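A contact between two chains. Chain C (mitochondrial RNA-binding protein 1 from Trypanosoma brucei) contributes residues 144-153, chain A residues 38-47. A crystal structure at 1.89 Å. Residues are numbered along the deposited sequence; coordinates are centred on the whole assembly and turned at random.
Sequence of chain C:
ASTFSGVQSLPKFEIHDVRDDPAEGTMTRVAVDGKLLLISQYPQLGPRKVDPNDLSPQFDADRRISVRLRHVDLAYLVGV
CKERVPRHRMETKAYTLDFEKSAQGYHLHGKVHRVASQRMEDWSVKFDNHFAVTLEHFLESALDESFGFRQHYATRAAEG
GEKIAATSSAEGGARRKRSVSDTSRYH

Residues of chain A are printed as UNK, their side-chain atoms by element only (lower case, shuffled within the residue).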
# COMPACT_ATOMS: atom_id res chain seq x y z
N ASP C 144 4.25 -6.31 -2.16
CA ASP C 144 3.27 -5.68 -3.06
C ASP C 144 3.77 -5.54 -4.50
O ASP C 144 3.00 -5.68 -5.46
CB ASP C 144 2.88 -4.29 -2.54
CG ASP C 144 1.92 -4.38 -1.37
OD1 ASP C 144 1.47 -5.50 -1.02
OD2 ASP C 144 1.62 -3.34 -0.79
N GLU C 145 5.06 -5.27 -4.66
CA GLU C 145 5.64 -5.09 -5.99
C GLU C 145 6.10 -6.40 -6.60
O GLU C 145 6.56 -6.41 -7.74
CB GLU C 145 6.88 -4.16 -5.92
CG GLU C 145 6.55 -2.69 -5.44
CD GLU C 145 5.62 -1.89 -6.38
OE1 GLU C 145 5.55 -2.16 -7.60
OE2 GLU C 145 4.95 -0.96 -5.88
N SER C 146 6.00 -7.49 -5.87
CA SER C 146 6.49 -8.77 -6.38
C SER C 146 5.68 -9.46 -7.49
O SER C 146 6.17 -10.39 -8.09
CB SER C 146 6.61 -9.78 -5.24
OG SER C 146 5.34 -10.15 -4.74
N PHE C 147 4.47 -9.01 -7.77
CA PHE C 147 3.61 -9.69 -8.74
C PHE C 147 3.78 -9.21 -10.16
O PHE C 147 3.39 -9.89 -11.10
CB PHE C 147 2.13 -9.53 -8.29
CG PHE C 147 1.89 -9.95 -6.85
CD1 PHE C 147 1.92 -11.29 -6.50
CD2 PHE C 147 1.61 -9.02 -5.89
CE1 PHE C 147 1.64 -11.70 -5.17
CE2 PHE C 147 1.33 -9.37 -4.57
CZ PHE C 147 1.34 -10.72 -4.18
N GLY C 148 4.33 -8.01 -10.28
CA GLY C 148 4.58 -7.41 -11.58
C GLY C 148 3.58 -6.42 -12.11
O GLY C 148 3.68 -6.02 -13.29
N PHE C 149 2.64 -5.96 -11.28
CA PHE C 149 1.64 -5.02 -11.78
C PHE C 149 2.21 -3.74 -12.36
O PHE C 149 1.81 -3.31 -13.45
CB PHE C 149 0.64 -4.65 -10.67
CG PHE C 149 -0.37 -5.76 -10.37
CD1 PHE C 149 -1.55 -5.86 -11.12
CD2 PHE C 149 -0.11 -6.70 -9.37
CE1 PHE C 149 -2.47 -6.91 -10.87
CE2 PHE C 149 -1.00 -7.75 -9.10
CZ PHE C 149 -2.19 -7.86 -9.85
N ARG C 150 3.16 -3.14 -11.64
CA ARG C 150 3.67 -1.83 -12.08
C ARG C 150 4.36 -1.90 -13.43
O ARG C 150 4.09 -1.10 -14.32
CB ARG C 150 4.60 -1.23 -11.02
CG ARG C 150 5.01 0.25 -11.29
CD ARG C 150 6.07 0.69 -10.24
NE ARG C 150 5.54 0.69 -8.86
CZ ARG C 150 5.02 1.76 -8.27
NH1 ARG C 150 4.97 2.93 -8.93
NH2 ARG C 150 4.56 1.68 -7.03
N GLN C 151 5.21 -2.90 -13.61
CA GLN C 151 5.91 -3.06 -14.89
C GLN C 151 4.96 -3.48 -16.00
O GLN C 151 5.06 -2.99 -17.14
CB GLN C 151 7.02 -4.10 -14.78
CG GLN C 151 8.10 -3.82 -13.75
CD GLN C 151 7.60 -3.82 -12.29
OE1 GLN C 151 6.69 -4.59 -11.91
NE2 GLN C 151 8.21 -2.95 -11.46
N HIS C 152 4.04 -4.39 -15.70
CA HIS C 152 3.07 -4.83 -16.71
C HIS C 152 2.25 -3.66 -17.23
O HIS C 152 2.06 -3.52 -18.44
CB HIS C 152 2.10 -5.85 -16.13
CG HIS C 152 1.13 -6.39 -17.12
ND1 HIS C 152 1.49 -7.29 -18.11
CD2 HIS C 152 -0.21 -6.22 -17.25
CE1 HIS C 152 0.41 -7.65 -18.79
NE2 HIS C 152 -0.63 -7.02 -18.28
N TYR C 153 1.76 -2.82 -16.33
CA TYR C 153 0.94 -1.69 -16.74
C TYR C 153 1.71 -0.54 -17.35
O TYR C 153 1.12 0.31 -18.01
CB TYR C 153 0.09 -1.20 -15.56
CG TYR C 153 -1.18 -1.97 -15.38
CD1 TYR C 153 -2.40 -1.38 -15.72
CD2 TYR C 153 -1.19 -3.29 -14.88
CE1 TYR C 153 -3.59 -2.06 -15.57
CE2 TYR C 153 -2.38 -3.99 -14.72
CZ TYR C 153 -3.58 -3.35 -15.07
OH TYR C 153 -4.80 -3.95 -14.91
N UNK A 38 10.08 -10.71 -19.88
CA UNK A 38 9.02 -11.71 -19.77
C UNK A 38 8.08 -11.40 -18.60
O UNK A 38 6.86 -11.47 -18.73
n UNK A 38 8.25 -16.60 -19.41
c UNK A 38 9.63 -13.10 -19.61
c UNK A 38 9.27 -15.61 -19.68
c UNK A 38 7.36 -17.00 -20.30
n UNK A 38 6.39 -17.85 -19.95
n UNK A 38 7.40 -16.49 -21.54
c UNK A 38 8.62 -14.23 -19.74
N UNK A 39 8.66 -11.01 -17.47
CA UNK A 39 7.84 -10.70 -16.30
C UNK A 39 6.93 -9.52 -16.59
O UNK A 39 5.78 -9.49 -16.13
n UNK A 39 8.09 -9.60 -11.96
c UNK A 39 8.72 -10.40 -15.07
c UNK A 39 8.30 -9.11 -14.36
c UNK A 39 8.91 -8.96 -12.98
n UNK A 39 9.25 -8.64 -10.24
c UNK A 39 8.28 -9.43 -10.66
n UNK A 39 7.51 -10.04 -9.78
N UNK A 40 7.43 -8.55 -17.36
CA UNK A 40 6.62 -7.39 -17.69
C UNK A 40 5.50 -7.67 -18.71
O UNK A 40 4.40 -7.12 -18.63
c UNK A 40 7.51 -6.26 -18.21
N UNK A 41 5.79 -8.54 -19.67
CA UNK A 41 4.80 -8.85 -20.69
C UNK A 41 3.68 -9.79 -20.20
O UNK A 41 2.51 -9.61 -20.53
c UNK A 41 7.16 -9.29 -23.75
n UNK A 41 8.45 -8.95 -23.90
c UNK A 41 5.49 -9.49 -21.88
o UNK A 41 6.60 -10.15 -24.47
c UNK A 41 6.41 -8.56 -22.65
N UNK A 42 4.04 -10.80 -19.45
CA UNK A 42 3.04 -11.75 -18.99
C UNK A 42 2.13 -11.18 -17.91
O UNK A 42 2.45 -10.17 -17.29
c UNK A 42 4.41 -15.32 -18.97
c UNK A 42 4.67 -13.61 -20.74
c UNK A 42 3.73 -13.01 -18.48
c UNK A 42 3.82 -14.09 -19.57
N UNK A 43 0.97 -11.82 -17.70
CA UNK A 43 0.04 -11.35 -16.67
C UNK A 43 0.68 -11.33 -15.28
O UNK A 43 1.45 -12.24 -14.92
c UNK A 43 0.43 -12.97 -18.46
c UNK A 43 -1.07 -12.88 -18.17
c UNK A 43 -1.08 -12.41 -16.71
N UNK A 44 0.40 -10.28 -14.49
CA UNK A 44 0.95 -10.25 -13.13
C UNK A 44 0.43 -11.55 -12.47
O UNK A 44 -0.72 -11.97 -12.73
c UNK A 44 0.28 -9.01 -12.52
c UNK A 44 0.25 -8.06 -13.72
c UNK A 44 -0.24 -9.00 -14.83
N UNK A 45 1.20 -12.20 -11.60
CA UNK A 45 0.71 -13.46 -11.06
C UNK A 45 1.53 -13.97 -9.89
O UNK A 45 2.58 -13.42 -9.63
c UNK A 45 0.77 -14.56 -12.19
N UNK A 46 1.02 -14.98 -9.18
CA UNK A 46 1.83 -15.67 -8.17
C UNK A 46 1.42 -17.15 -8.23
O UNK A 46 0.35 -17.49 -8.77
c UNK A 46 -0.97 -16.64 -4.51
c UNK A 46 0.25 -16.42 -5.19
c UNK A 46 -0.71 -14.52 -6.36
c UNK A 46 -2.06 -15.78 -4.76
c UNK A 46 1.69 -15.09 -6.75
c UNK A 46 -1.94 -14.72 -5.68
c UNK A 46 0.39 -15.37 -6.10
N UNK A 47 2.27 -18.03 -7.68
CA UNK A 47 2.01 -19.47 -7.72
C UNK A 47 1.79 -20.03 -6.34
O UNK A 47 2.48 -19.60 -5.43
o UNK A 47 2.82 -19.44 -10.46
o UNK A 47 4.92 -19.66 -9.86
c UNK A 47 3.69 -19.73 -9.62
c UNK A 47 3.26 -20.22 -8.27
O HOH W 1 4.67 -12.75 -11.68

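Position 38 of chain A carries three carbons, a nitrogen, and then a carbon bearing two more nitrogens, a guanidinium out of reach of chain C. The residue is Arg A38, at an exposed position on the helix where a long charged chain is easily accommodated.

Position 39 has the same composition, and its end comes nearer to chain C than its CA-to-CB bond suggests. It is Arg A39, whose long chain brings its guanidinium to the backbone around Gly C148, with Gly C148 N over one face. Its NH2 is modelled 2.2 Å from Ser C146 O, too close to be real, so no bond should be read from that pair.

Position 40 has one side-chain carbon, its CB, 4.1 Å from Gln C151 CB: Ala A40. So small a group lets the helices approach, with the CA of His C152 4.5 Å from its own CA.

Position 41 has three carbons, the third carrying one oxygen and one nitrogen, and points away from chain C. This is Gln A41, its polar chain suited to an exposed site.

Position 42 has four carbons forked at the second and also points away; its CB, the nearest side-chain atom, stays 6.2 Å from His C152 ND1. It is Leu A42, the first residue to leave helical geometry. Only partly exposed, it meets no demand from chain C.

At position 43 three carbons close a ring onto the backbone nitrogen and point away, while the CA lies over one face of the His C152 ring: Pro A43. The ring holds phi near -60°, suiting this extended backbone.

Position 44 repeats that ring but points toward chain C, against Phe C149 and His C152: Pro A44. Its CB sits 3.6 Å from the centroid of the Phe C149 ring, almost on the ring normal, while its CD is 3.8 Å from the centroid of the His C152 ring. A compact, rigid ring can offer C-H groups to one face of each of the two rings.

Position 45 has one carbon, pointing away, while its N donates to Phe C147 O at 3.2 Å: Ala A45, whose small methyl fits a buried site.

Position 46 bears one carbon, 3.7 Å from Phe C147 CE1, and a six-carbon ring: Phe A46. The two rings meet obliquely in a buried apolar patch.

Position 47 has two carbons, the second with two oxygens, beyond contact: Asp A47, partly exposed, its OD1 hydrogen-bonded elsewhere in the structure.

The contact is thus centred on Pro A44 packed against two aromatic rings. Two hydrogen bonds accompany this packing: His C152 ND1 donates to Ala A40 O at 3.0 Å, and Ala A45 N reaches Phe C147 O.

Chain A (38-47) RRAQLPPAFD
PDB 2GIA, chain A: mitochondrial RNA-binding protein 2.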